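Local coordinates for ABC transporter periplasmic peptide-binding protein (Pseudoalteromonas, PDB 4QFL) that binds dipeptides in the periplasm, probably delivering them to an ABC transporter for uptake, at residues D245-G250 against I254-T259; Y215-Y218 against V224-Y227; Y328-R333 against M507-S512; L395-L400 against V407-Y412; G98-T103 against N229-K234. All coordinates share one frame; numbering follows the deposited sequence. Where two conformers were deposited one is given.

Contact 1: residues D245-G250 against I254-T259; sequences DITPNG and IAKILT
Lys256 crosses to Asp245 and Thr247 because its CG stands anti to the carbonyl carbon (chi1 -71°) and the rest of its chain is extended. Asp245 meets it from the opposite direction, with CG anti to the backbone N (chi1 179°). The ammonium group forms a salt bridge with the carboxylate. Lys256 NZ lies 2.9 Å from Asp245 OD2, on the syn side and 25° out of the carboxylate plane. A weak bond of 3.3 Å runs from Lys256 NZ to Asp245 OD1. Thr247 and Lys256 reach each other tip to tip, and Lys256 NZ donates to Thr247 OG1 at 3.1 Å. The lysine end thus has three oxygens around it, all from the loop-and-strand side. Its side chain also touches Cys34 and Cys262, the two halves of a disulfide. At the other end of the contact, Ile254 N donates to Gly250 O at 3.2 Å. Ile254 CG1 packs 3.4 Å from the same Gly250 O. Asn249 holds the N-cap position, and Arg253 donates to Thr247 O. The arrangement is a short strand-to-helix connection: strand 241-246 passes through a short loop into helix 250-258, and a lysine in the second turn of the helix reaches back to the strand end.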
# COMPACT_ATOMS: atom_id res chain seq x y z
N ASP A 245 -14.84 5.09 -12.30
CA ASP A 245 -15.45 4.05 -13.11
C ASP A 245 -14.70 2.77 -12.81
O ASP A 245 -13.55 2.62 -13.22
CB ASP A 245 -15.33 4.43 -14.58
CG ASP A 245 -15.93 3.39 -15.51
OD1 ASP A 245 -16.11 2.24 -15.08
OD2 ASP A 245 -16.20 3.72 -16.68
N ILE A 246 -15.32 1.86 -12.08
CA ILE A 246 -14.65 0.63 -11.70
C ILE A 246 -14.54 -0.33 -12.87
O ILE A 246 -15.52 -0.93 -13.29
CB ILE A 246 -15.38 -0.06 -10.56
CG1 ILE A 246 -15.58 0.92 -9.41
CG2 ILE A 246 -14.61 -1.28 -10.11
CD1 ILE A 246 -14.31 1.48 -8.89
N THR A 247 -13.33 -0.47 -13.40
CA THR A 247 -13.10 -1.26 -14.60
C THR A 247 -11.84 -2.09 -14.42
O THR A 247 -10.74 -1.63 -14.71
CB THR A 247 -12.90 -0.35 -15.82
OG1 THR A 247 -13.94 0.63 -15.88
CG2 THR A 247 -12.91 -1.16 -17.10
N PRO A 248 -12.00 -3.34 -13.95
CA PRO A 248 -10.84 -4.18 -13.62
C PRO A 248 -9.97 -4.55 -14.81
O PRO A 248 -8.76 -4.74 -14.65
CB PRO A 248 -11.48 -5.43 -13.03
CG PRO A 248 -12.82 -4.98 -12.56
CD PRO A 248 -13.27 -3.96 -13.54
N ASN A 249 -10.55 -4.66 -15.99
CA ASN A 249 -9.77 -5.11 -17.13
C ASN A 249 -8.90 -3.99 -17.67
O ASN A 249 -9.41 -2.94 -18.08
CB ASN A 249 -10.68 -5.66 -18.22
CG ASN A 249 -9.89 -6.23 -19.39
OD1 ASN A 249 -9.22 -7.26 -19.26
ND2 ASN A 249 -9.97 -5.57 -20.53
N GLY A 250 -7.59 -4.21 -17.67
CA GLY A 250 -6.62 -3.21 -18.07
C GLY A 250 -6.81 -2.62 -19.46
O GLY A 250 -6.77 -1.42 -19.65
N ILE A 254 -7.81 1.28 -21.02
CA ILE A 254 -7.18 1.90 -22.17
C ILE A 254 -8.24 2.31 -23.18
O ILE A 254 -8.26 3.45 -23.65
CB ILE A 254 -6.17 0.96 -22.86
CG1 ILE A 254 -5.07 0.55 -21.90
CG2 ILE A 254 -5.56 1.63 -24.11
CD1 ILE A 254 -4.15 1.66 -21.55
N ALA A 255 -9.12 1.38 -23.52
CA ALA A 255 -10.19 1.64 -24.47
C ALA A 255 -11.01 2.86 -24.04
O ALA A 255 -11.37 3.70 -24.86
CB ALA A 255 -11.07 0.42 -24.62
N LYS A 256 -11.30 2.95 -22.74
CA LYS A 256 -12.11 4.05 -22.22
C LYS A 256 -11.43 5.40 -22.21
O LYS A 256 -12.09 6.43 -22.29
CB LYS A 256 -12.65 3.73 -20.84
CG LYS A 256 -13.72 2.68 -20.87
CD LYS A 256 -14.20 2.34 -19.47
CE LYS A 256 -15.46 1.50 -19.53
NZ LYS A 256 -15.98 1.22 -18.18
N ILE A 257 -10.11 5.44 -22.10
CA ILE A 257 -9.47 6.74 -22.22
C ILE A 257 -9.46 7.16 -23.69
O ILE A 257 -9.62 8.33 -24.02
CB ILE A 257 -8.06 6.80 -21.59
CG1 ILE A 257 -7.62 8.25 -21.41
CG2 ILE A 257 -7.05 6.02 -22.41
CD1 ILE A 257 -6.30 8.39 -20.73
N LEU A 258 -9.31 6.18 -24.58
CA LEU A 258 -9.31 6.46 -26.02
C LEU A 258 -10.65 7.05 -26.50
O LEU A 258 -10.67 7.97 -27.31
CB LEU A 258 -8.94 5.21 -26.81
CG LEU A 258 -7.48 4.77 -26.63
CD1 LEU A 258 -7.16 3.50 -27.39
CD2 LEU A 258 -6.55 5.90 -27.05
N THR A 259 -11.76 6.52 -25.99
CA THR A 259 -13.09 6.97 -26.38
C THR A 259 -13.52 8.14 -25.54
O THR A 259 -14.64 8.65 -25.70
CB THR A 259 -14.13 5.87 -26.15
OG1 THR A 259 -14.18 5.57 -24.75
CG2 THR A 259 -13.78 4.62 -26.94

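Contact 2: residues Y215-Y218 against V224-Y227; sequences YKEY and VRFY
Strands 215-218 and 224-227 run antiparallel, at 166°, and a classic beta bulge places Lys216 and Glu217 together opposite Arg225. Arg225 O takes two bonds from the same face of its plane, from Lys216 N at 3.0 Å and from Glu217 N at 3.1 Å. Arg225 N donates back to Glu217 O at 2.9 Å. The side chains of Glu217 and Arg225 lie alongside each other and point the same way. Both have CG anti to the backbone N (chi1 -173° in each), and the arginine bends at chi3, bringing NE over to the glutamate. Arg225 NE forms a salt bridge with Glu217 OE1 at 3.0 Å. The oxygen sits near the guanidinium plane, but the N-H comes from above the carboxylate, 56° out of its plane. Lys216 CG packs 3.9 Å from Arg225 CD, so the arginine stem lies against both bulge residues. A leucine in place of Arg225 would probably leave the Glu217 carboxylate without its charged mate. On the other face, Phe226 CD1 rests 3.8 Å from Tyr215 CA, and Tyr218 CD1 is a looser 4.4 Å from Val224 CB. This beta hairpin is extended by strand 241-246, which pairs with 223-228 and whose Val243 touches Arg225. Helix 50-60 covers Val224 and Phe226, and Phe42 meets Tyr215 and Tyr218 edge-to-face.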
# COMPACT_ATOMS: atom_id res chain seq x y z
N TYR A 215 -18.63 12.23 -0.01
CA TYR A 215 -19.31 11.04 -0.52
C TYR A 215 -20.72 11.36 -1.03
O TYR A 215 -21.52 11.99 -0.33
CB TYR A 215 -19.37 9.97 0.57
CG TYR A 215 -20.17 8.75 0.20
CD1 TYR A 215 -21.55 8.73 0.32
CD2 TYR A 215 -19.54 7.59 -0.24
CE1 TYR A 215 -22.29 7.61 0.01
CE2 TYR A 215 -20.27 6.46 -0.57
CZ TYR A 215 -21.64 6.48 -0.43
OH TYR A 215 -22.38 5.37 -0.75
N LYS A 216 -21.02 10.91 -2.25
CA LYS A 216 -22.36 11.04 -2.82
C LYS A 216 -23.02 9.67 -3.06
O LYS A 216 -24.12 9.40 -2.57
CB LYS A 216 -22.32 11.85 -4.11
CG LYS A 216 -23.66 12.04 -4.79
CD LYS A 216 -24.60 12.89 -3.94
CE LYS A 216 -26.02 12.90 -4.51
NZ LYS A 216 -26.10 13.51 -5.87
N GLU A 217 -22.33 8.79 -3.78
CA GLU A 217 -22.95 7.58 -4.30
C GLU A 217 -21.95 6.46 -4.56
O GLU A 217 -20.78 6.70 -4.87
CB GLU A 217 -23.67 7.94 -5.60
CG GLU A 217 -24.52 6.85 -6.21
CD GLU A 217 -25.08 7.27 -7.57
OE1 GLU A 217 -25.18 8.49 -7.81
OE2 GLU A 217 -25.39 6.39 -8.39
N TYR A 218 -22.42 5.22 -4.45
CA TYR A 218 -21.60 4.05 -4.75
C TYR A 218 -22.46 2.91 -5.30
O TYR A 218 -23.38 2.44 -4.64
CB TYR A 218 -20.85 3.62 -3.48
CG TYR A 218 -20.13 2.28 -3.55
CD1 TYR A 218 -19.27 1.97 -4.60
CD2 TYR A 218 -20.30 1.34 -2.54
CE1 TYR A 218 -18.60 0.76 -4.64
CE2 TYR A 218 -19.65 0.13 -2.57
CZ TYR A 218 -18.80 -0.16 -3.62
OH TYR A 218 -18.16 -1.37 -3.62
N VAL A 224 -18.20 4.99 -8.19
CA VAL A 224 -18.23 5.82 -7.01
C VAL A 224 -18.29 7.28 -7.46
O VAL A 224 -17.60 7.70 -8.39
CB VAL A 224 -17.07 5.51 -6.03
CG1 VAL A 224 -15.91 4.90 -6.77
CG2 VAL A 224 -16.67 6.74 -5.24
N ARG A 225 -19.17 8.03 -6.81
CA ARG A 225 -19.37 9.43 -7.12
C ARG A 225 -19.11 10.27 -5.87
O ARG A 225 -19.65 9.99 -4.80
CB ARG A 225 -20.80 9.62 -7.63
CG ARG A 225 -21.10 10.99 -8.15
CD ARG A 225 -22.59 11.14 -8.41
NE ARG A 225 -23.12 10.07 -9.25
CZ ARG A 225 -22.97 10.01 -10.57
NH1 ARG A 225 -22.27 10.94 -11.20
NH2 ARG A 225 -23.50 9.00 -11.25
N PHE A 226 -18.24 11.27 -6.03
CA PHE A 226 -17.97 12.26 -5.00
C PHE A 226 -18.29 13.64 -5.55
O PHE A 226 -18.30 13.85 -6.78
CB PHE A 226 -16.48 12.28 -4.62
CG PHE A 226 -15.97 11.02 -3.97
CD1 PHE A 226 -16.82 10.17 -3.27
CD2 PHE A 226 -14.62 10.70 -4.04
CE1 PHE A 226 -16.33 9.02 -2.67
CE2 PHE A 226 -14.13 9.55 -3.45
CZ PHE A 226 -14.99 8.71 -2.76
N TYR A 227 -18.54 14.60 -4.66
CA TYR A 227 -18.66 15.98 -5.09
C TYR A 227 -17.80 16.92 -4.26
O TYR A 227 -17.40 16.61 -3.14
CB TYR A 227 -20.13 16.43 -5.11
CG TYR A 227 -20.78 16.51 -3.76
CD1 TYR A 227 -21.24 15.36 -3.12
CD2 TYR A 227 -20.97 17.72 -3.12
CE1 TYR A 227 -21.85 15.42 -1.89
CE2 TYR A 227 -21.58 17.80 -1.90
CZ TYR A 227 -22.02 16.65 -1.28
OH TYR A 227 -22.64 16.72 -0.05

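Contact 3: residues Y328-R333 against M507-S512; sequences YGNGLR and MRFQAS
Asn330 lays its amide end against the CZ end of the Phe509 ring, with Asn330 ND2 3.9 Å from Phe509 CZ. The approach is oblique. The two side chains cross at about a right angle, and the amide plane is turned 63° from the ring plane. Asn330 reaches the ring with CG anti to its carbonyl carbon (chi1 -55°). Asn330 CG is also close, 4.1 Å from Phe509 CZ. The other end of the amide is held from outside: Asn330 OD1 accepts a hydrogen bond from Arg286 NH2. Arg286 also touches Phe509 and Met507, so one arginine borders all three residues. The backbone of Asn330 makes the second approach. Met507 CG comes within 3.1 Å of Asn330 O, a close approach of a methylene to a carbonyl. Beyond CG the methionine bends at chi2 and chi3, and its end leads away from the loop. A bound glycerol, probably from the crystallisation liquor, lies about 4 Å from that side chain. This is a small surface contact where the loop after helix 319-325 meets strand 500-513, just before the chain enters the short strand 332-333. That strand pairs antiparallel with 500-513 through backbone bonds between Leu332 and His505.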
# COMPACT_ATOMS: atom_id res chain seq x y z
N TYR A 328 8.88 -4.34 -19.95
CA TYR A 328 9.08 -3.58 -21.18
C TYR A 328 10.32 -2.69 -21.12
O TYR A 328 10.36 -1.64 -21.75
CB TYR A 328 7.84 -2.74 -21.49
CG TYR A 328 6.76 -3.49 -22.23
CD1 TYR A 328 6.13 -4.59 -21.66
CD2 TYR A 328 6.37 -3.11 -23.50
CE1 TYR A 328 5.15 -5.28 -22.34
CE2 TYR A 328 5.39 -3.80 -24.19
CZ TYR A 328 4.78 -4.88 -23.61
OH TYR A 328 3.80 -5.55 -24.31
N GLY A 329 11.32 -3.12 -20.36
CA GLY A 329 12.55 -2.36 -20.19
C GLY A 329 12.43 -1.14 -19.30
O GLY A 329 13.41 -0.44 -19.08
N ASN A 330 11.24 -0.88 -18.78
CA ASN A 330 11.03 0.28 -17.91
C ASN A 330 11.39 0.05 -16.43
O ASN A 330 11.51 1.00 -15.66
CB ASN A 330 9.57 0.74 -18.03
CG ASN A 330 9.17 1.04 -19.46
OD1 ASN A 330 9.93 1.64 -20.22
ND2 ASN A 330 7.97 0.61 -19.84
N GLY A 331 11.55 -1.21 -16.03
CA GLY A 331 11.83 -1.52 -14.64
C GLY A 331 13.31 -1.58 -14.33
O GLY A 331 14.15 -1.57 -15.23
N LEU A 332 13.64 -1.65 -13.04
CA LEU A 332 15.02 -1.83 -12.61
C LEU A 332 15.16 -3.18 -11.94
O LEU A 332 14.39 -3.52 -11.05
CB LEU A 332 15.43 -0.73 -11.63
CG LEU A 332 15.70 0.70 -12.11
CD1 LEU A 332 16.16 1.55 -10.95
CD2 LEU A 332 16.75 0.74 -13.23
N ARG A 333 16.15 -3.96 -12.35
CA ARG A 333 16.34 -5.29 -11.78
C ARG A 333 16.65 -5.15 -10.28
O ARG A 333 17.46 -4.31 -9.89
CB ARG A 333 17.45 -6.04 -12.51
CG ARG A 333 17.69 -7.45 -11.99
CD ARG A 333 18.63 -8.23 -12.91
NE ARG A 333 18.90 -9.58 -12.40
CZ ARG A 333 19.27 -10.61 -13.16
NH1 ARG A 333 19.41 -10.47 -14.47
NH2 ARG A 333 19.49 -11.80 -12.60
N MET A 507 8.26 1.47 -12.75
CA MET A 507 7.99 2.91 -12.87
C MET A 507 6.51 3.14 -12.60
O MET A 507 5.67 2.27 -12.88
CB MET A 507 8.35 3.42 -14.28
CG MET A 507 9.83 3.42 -14.59
SD MET A 507 10.70 4.60 -13.55
CE MET A 507 9.83 6.08 -14.00
N ARG A 508 6.18 4.29 -12.04
CA ARG A 508 4.79 4.64 -11.79
C ARG A 508 4.20 5.39 -12.99
O ARG A 508 4.61 6.50 -13.29
CB ARG A 508 4.70 5.49 -10.52
CG ARG A 508 3.29 5.69 -10.02
CD ARG A 508 3.27 6.43 -8.70
NE ARG A 508 1.96 6.28 -8.07
CZ ARG A 508 1.72 6.56 -6.80
NH1 ARG A 508 2.70 7.02 -6.03
NH2 ARG A 508 0.51 6.38 -6.30
N PHE A 509 3.25 4.77 -13.69
CA PHE A 509 2.62 5.39 -14.86
C PHE A 509 1.17 5.81 -14.59
O PHE A 509 0.45 5.17 -13.83
CB PHE A 509 2.57 4.43 -16.05
CG PHE A 509 3.91 4.11 -16.65
CD1 PHE A 509 4.47 4.95 -17.60
CD2 PHE A 509 4.57 2.94 -16.31
CE1 PHE A 509 5.69 4.65 -18.17
CE2 PHE A 509 5.79 2.63 -16.88
CZ PHE A 509 6.35 3.49 -17.81
N GLN A 510 0.73 6.88 -15.25
CA GLN A 510 -0.68 7.21 -15.30
C GLN A 510 -1.04 7.93 -16.59
O GLN A 510 -0.34 8.85 -17.02
CB GLN A 510 -1.10 8.08 -14.13
CG GLN A 510 -2.57 8.45 -14.17
CD GLN A 510 -2.98 9.19 -12.93
OE1 GLN A 510 -2.81 10.40 -12.84
NE2 GLN A 510 -3.50 8.46 -11.95
N ALA A 511 -2.14 7.51 -17.22
CA ALA A 511 -2.59 8.17 -18.43
C ALA A 511 -3.75 9.10 -18.13
O ALA A 511 -4.59 8.81 -17.29
CB ALA A 511 -2.99 7.15 -19.48
N SER A 512 -3.81 10.22 -18.84
CA SER A 512 -4.93 11.12 -18.69
C SER A 512 -5.15 11.98 -19.93
O SER A 512 -4.24 12.18 -20.73
CB SER A 512 -4.75 11.99 -17.43
OG SER A 512 -3.59 12.80 -17.50

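Contact 4: residues L395-L400 against V407-Y412; sequences LMQSDL and VNIVEY
Leu400 and Val407 form the tight part of this contact. Leu400 CD1 is only 3.4 Å from Val407 CG2, nearer than usual for two carbons. Val407 CB also lies 4.0 Å from Gln397 CA, so the valine is pressed to the helix backbone. Its buried side is completed by Met374 and Ile376 of the neighbouring strand. The other side is looser and watered. Gln397 has CG anti to the backbone N (chi1 173°) and an extended chain, which carries its amide along the strand. Gln397 NE2 donates to Val407 O at 2.9 Å. The bond lies in the glutamine amide plane but comes from above the carbonyl plane, 43° out of it. One water accepts from Gln397 NE2 at 3.2 Å and from Ile409 N at 3.1 Å. A second water accepts from Val407 N. The Ile409 side chain crosses that of Gln397 at about a right angle, its CD1 4.1 Å from Gln397 CD. With alanine in place of Gln397, Val407 O would probably lose this donor, and the first water its link to the helix. The contact is the return half of a beta-alpha-beta unit: strand 373-378, helix 389-401 and strand 406-410, with the two strands parallel.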
# COMPACT_ATOMS: atom_id res chain seq x y z
N LEU A 395 5.79 -16.90 -17.98
CA LEU A 395 7.21 -17.01 -18.29
C LEU A 395 7.89 -17.95 -17.29
O LEU A 395 8.72 -18.78 -17.67
CB LEU A 395 7.87 -15.64 -18.30
CG LEU A 395 7.56 -14.80 -19.54
CD1 LEU A 395 7.68 -13.32 -19.25
CD2 LEU A 395 8.44 -15.20 -20.73
N MET A 396 7.54 -17.82 -16.02
CA MET A 396 8.14 -18.65 -14.98
C MET A 396 7.70 -20.11 -15.11
O MET A 396 8.48 -21.03 -14.85
CB MET A 396 7.80 -18.11 -13.59
CG MET A 396 8.40 -16.75 -13.30
SD MET A 396 7.67 -16.04 -11.83
CE MET A 396 9.14 -15.56 -10.94
N GLN A 397 6.45 -20.31 -15.52
CA GLN A 397 5.90 -21.62 -15.81
C GLN A 397 6.77 -22.36 -16.84
O GLN A 397 7.17 -23.50 -16.63
CB GLN A 397 4.46 -21.47 -16.30
CG GLN A 397 3.79 -22.73 -16.79
CD GLN A 397 2.31 -22.50 -17.11
OE1 GLN A 397 1.96 -21.81 -18.07
NE2 GLN A 397 1.44 -23.09 -16.30
N SER A 398 7.08 -21.68 -17.95
CA SER A 398 8.01 -22.22 -18.93
C SER A 398 9.40 -22.49 -18.34
O SER A 398 9.97 -23.56 -18.56
CB SER A 398 8.13 -21.26 -20.12
OG SER A 398 9.34 -21.49 -20.83
N ASP A 399 9.94 -21.53 -17.61
CA ASP A 399 11.28 -21.68 -17.03
C ASP A 399 11.39 -22.90 -16.11
O ASP A 399 12.37 -23.63 -16.18
CB ASP A 399 11.69 -20.44 -16.24
CG ASP A 399 12.15 -19.30 -17.12
OD1 ASP A 399 12.42 -19.55 -18.31
OD2 ASP A 399 12.24 -18.16 -16.62
N LEU A 400 10.39 -23.09 -15.25
CA LEU A 400 10.43 -24.13 -14.21
C LEU A 400 10.16 -25.52 -14.77
O LEU A 400 10.72 -26.50 -14.30
CB LEU A 400 9.44 -23.82 -13.10
CG LEU A 400 9.85 -22.68 -12.16
CD1 LEU A 400 8.66 -22.17 -11.37
CD2 LEU A 400 10.96 -23.12 -11.24
N VAL A 407 4.25 -25.99 -12.92
CA VAL A 407 3.53 -24.86 -12.35
C VAL A 407 2.09 -24.80 -12.85
O VAL A 407 1.83 -24.90 -14.05
CB VAL A 407 4.22 -23.52 -12.67
CG1 VAL A 407 3.36 -22.37 -12.20
CG2 VAL A 407 5.59 -23.45 -12.05
N ASN A 408 1.16 -24.62 -11.92
CA ASN A 408 -0.18 -24.23 -12.30
C ASN A 408 -0.40 -22.80 -11.82
O ASN A 408 0.05 -22.43 -10.74
CB ASN A 408 -1.21 -25.18 -11.71
CG ASN A 408 -1.31 -25.05 -10.20
OD1 ASN A 408 -0.36 -25.35 -9.48
ND2 ASN A 408 -2.47 -24.62 -9.73
N ILE A 409 -1.08 -22.00 -12.62
CA ILE A 409 -1.25 -20.58 -12.31
C ILE A 409 -2.63 -20.31 -11.73
O ILE A 409 -3.64 -20.67 -12.32
CB ILE A 409 -1.01 -19.71 -13.56
CG1 ILE A 409 0.42 -19.93 -14.07
CG2 ILE A 409 -1.26 -18.24 -13.25
CD1 ILE A 409 0.77 -19.10 -15.30
N VAL A 410 -2.68 -19.66 -10.57
CA VAL A 410 -3.95 -19.35 -9.93
C VAL A 410 -4.22 -17.85 -9.94
O VAL A 410 -3.34 -17.04 -9.64
CB VAL A 410 -3.98 -19.83 -8.48
CG1 VAL A 410 -5.24 -19.35 -7.80
CG2 VAL A 410 -3.89 -21.35 -8.43
N GLU A 411 -5.44 -17.47 -10.28
CA GLU A 411 -5.77 -16.06 -10.37
C GLU A 411 -7.23 -15.82 -9.99
O GLU A 411 -8.12 -16.55 -10.40
CB GLU A 411 -5.49 -15.58 -11.79
CG GLU A 411 -5.45 -14.07 -11.98
CD GLU A 411 -5.16 -13.67 -13.41
OE1 GLU A 411 -5.21 -14.57 -14.29
OE2 GLU A 411 -4.89 -12.47 -13.67
N TYR A 412 -7.47 -14.78 -9.19
CA TYR A 412 -8.82 -14.40 -8.80
C TYR A 412 -8.94 -12.88 -8.80
O TYR A 412 -7.94 -12.18 -8.81
CB TYR A 412 -9.18 -14.93 -7.40
CG TYR A 412 -9.10 -16.44 -7.23
CD1 TYR A 412 -10.16 -17.25 -7.58
CD2 TYR A 412 -7.98 -17.03 -6.69
CE1 TYR A 412 -10.09 -18.63 -7.42
CE2 TYR A 412 -7.89 -18.40 -6.53
CZ TYR A 412 -8.95 -19.20 -6.89
OH TYR A 412 -8.87 -20.57 -6.73
O HOH W 1 -1.66 -23.00 -15.55
O HOH W 2 6.47 -25.26 -15.07

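Contact 5: residues G98-T103 against N229-K234; sequences GVKFHT and NADYWK
The Trp233 ring has Val99 over one face and Lys234 CB over the other, with a water at its edge. Val99 lies alongside the indole, pointing the same way. Val99 CG1 is 3.9 Å from Trp233 CD1, and Val99 CG2 stands 4.2 Å from Trp233 CG. Trp233 holds its CG between the backbone N and the carbonyl carbon (chi1 61°), which brings the ring under the valine. Its NE1 is bonded outside, to Asp62 OD2. The His102 ring is met at its edge and in its plane: Asn229 ND2 lies 3.6 Å from His102 CD2. The amide and imidazole planes are almost perpendicular, 87° apart. The two groups share an acceptor, since His102 NE2 and Asn229 ND2 both bond to Gly211 O. The 229-234 loop opens with an Asx turn, in which Asp231 N donates to Asn229 OD1 at 2.8 Å. A type I beta turn spans Asn229 to Tyr232 and sets Asp231 facing the other loop. Lys100 crosses to it in a long ion pair, with Lys100 NZ 4.0 Å from Asp231 OD1. Waters bridge the two loops. Lys100 N donates to one water at 2.8 Å, and this water lies equally far from Asp231 O. Another water accepts from Thr103 N and is weakly bonded to Asn229 OD1.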
# COMPACT_ATOMS: atom_id res chain seq x y z
N GLY A 98 -10.87 25.59 13.02
CA GLY A 98 -11.74 26.01 11.95
C GLY A 98 -11.94 24.99 10.84
O GLY A 98 -12.34 25.35 9.74
N VAL A 99 -11.68 23.72 11.13
CA VAL A 99 -11.82 22.69 10.10
C VAL A 99 -13.17 22.03 10.24
O VAL A 99 -13.50 21.51 11.30
CB VAL A 99 -10.75 21.60 10.23
CG1 VAL A 99 -11.03 20.49 9.23
CG2 VAL A 99 -9.36 22.20 10.02
N LYS A 100 -13.94 22.04 9.16
CA LYS A 100 -15.30 21.50 9.19
C LYS A 100 -15.39 20.11 8.61
O LYS A 100 -14.85 19.84 7.54
CB LYS A 100 -16.26 22.41 8.42
CG LYS A 100 -16.64 23.69 9.15
CD LYS A 100 -17.47 24.57 8.27
CE LYS A 100 -17.67 25.94 8.87
NZ LYS A 100 -18.51 26.78 7.98
N PHE A 101 -16.08 19.22 9.31
CA PHE A 101 -16.45 17.94 8.73
C PHE A 101 -17.52 18.11 7.67
O PHE A 101 -18.28 19.08 7.69
CB PHE A 101 -16.92 16.97 9.82
CG PHE A 101 -15.80 16.40 10.63
CD1 PHE A 101 -14.98 15.41 10.10
CD2 PHE A 101 -15.55 16.85 11.91
CE1 PHE A 101 -13.94 14.87 10.84
CE2 PHE A 101 -14.51 16.32 12.65
CZ PHE A 101 -13.70 15.33 12.10
N HIS A 102 -17.58 17.15 6.75
CA HIS A 102 -18.57 17.14 5.67
C HIS A 102 -20.01 17.22 6.13
O HIS A 102 -20.40 16.61 7.12
CB HIS A 102 -18.44 15.87 4.83
CG HIS A 102 -17.13 15.75 4.11
ND1 HIS A 102 -16.62 14.53 3.72
CD2 HIS A 102 -16.24 16.68 3.71
CE1 HIS A 102 -15.46 14.72 3.12
NE2 HIS A 102 -15.21 16.02 3.10
N THR A 103 -20.79 18.00 5.41
CA THR A 103 -22.22 17.84 5.45
C THR A 103 -22.53 16.89 4.32
O THR A 103 -22.21 17.16 3.16
CB THR A 103 -22.94 19.18 5.24
OG1 THR A 103 -22.67 20.04 6.35
CG2 THR A 103 -24.44 18.96 5.12
N ASN A 229 -16.15 19.53 -1.88
CA ASN A 229 -16.41 20.10 -0.56
C ASN A 229 -16.21 21.60 -0.57
O ASN A 229 -15.07 22.08 -0.56
CB ASN A 229 -15.50 19.46 0.50
CG ASN A 229 -15.61 20.14 1.85
OD1 ASN A 229 -16.49 20.98 2.07
ND2 ASN A 229 -14.72 19.79 2.76
N ALA A 230 -17.31 22.35 -0.61
CA ALA A 230 -17.26 23.81 -0.70
C ALA A 230 -16.59 24.47 0.51
O ALA A 230 -16.14 25.61 0.43
CB ALA A 230 -18.66 24.38 -0.92
N ASP A 231 -16.53 23.73 1.61
CA ASP A 231 -16.00 24.25 2.88
C ASP A 231 -14.63 23.71 3.21
O ASP A 231 -14.23 23.71 4.37
CB ASP A 231 -16.94 23.90 4.03
CG ASP A 231 -18.11 24.85 4.14
OD1 ASP A 231 -17.88 26.08 4.12
OD2 ASP A 231 -19.26 24.37 4.25
N TYR A 232 -13.90 23.25 2.20
CA TYR A 232 -12.59 22.64 2.43
C TYR A 232 -11.55 23.63 2.96
O TYR A 232 -11.33 24.69 2.39
CB TYR A 232 -12.09 21.94 1.17
CG TYR A 232 -10.82 21.16 1.40
CD1 TYR A 232 -10.74 20.24 2.43
CD2 TYR A 232 -9.70 21.35 0.61
CE1 TYR A 232 -9.59 19.53 2.66
CE2 TYR A 232 -8.54 20.64 0.83
CZ TYR A 232 -8.49 19.73 1.87
OH TYR A 232 -7.35 19.01 2.11
N TRP A 233 -10.89 23.27 4.05
CA TRP A 233 -10.02 24.20 4.74
C TRP A 233 -8.80 24.58 3.94
O TRP A 233 -8.40 25.74 3.94
CB TRP A 233 -9.57 23.61 6.07
CG TRP A 233 -8.78 22.34 5.91
CD1 TRP A 233 -9.30 21.08 5.79
CD2 TRP A 233 -7.36 22.20 5.88
NE1 TRP A 233 -8.28 20.17 5.68
CE2 TRP A 233 -7.08 20.82 5.74
CE3 TRP A 233 -6.29 23.09 5.96
CZ2 TRP A 233 -5.78 20.32 5.67
CZ3 TRP A 233 -5.00 22.59 5.90
CH2 TRP A 233 -4.76 21.22 5.76
N LYS A 234 -8.19 23.61 3.28
CA LYS A 234 -6.86 23.82 2.73
C LYS A 234 -6.87 24.73 1.51
O LYS A 234 -6.07 25.66 1.41
CB LYS A 234 -6.18 22.50 2.41
CG LYS A 234 -4.80 22.67 1.83
CD LYS A 234 -4.41 21.48 0.97
CE LYS A 234 -3.66 20.46 1.77
NZ LYS A 234 -4.41 20.08 2.99
O HOH W 3 -13.16 23.54 6.91
O HOH W 4 -12.84 20.64 5.39
O HOH W 5 -19.46 20.31 3.60

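How the contacts relate
Contacts 1 and 2 lie on neighbouring strands, 241-246 and 223-228, without touching, their centres 19 Å apart. Contact 5 touches contact 2, with Tyr227 OH (one of two conformers) 3.3 Å from Thr103 O and centres 17 Å apart. It closes a loop that includes the hairpin. Contact 1 touches contact 3 where Ile257 CD1 packs 3.6 Å from Ser512 N. Contact 4 falls, along the chain, between the two segments of contact 3. Contacts 4 and 5 lie on opposite sides of the chain's centre, 49 Å apart between centres. The Ala-Phe pocket is lined by other residues. The chain leaving contact 4 soon reaches Trp414 and Ile418, which line its phenylalanine end.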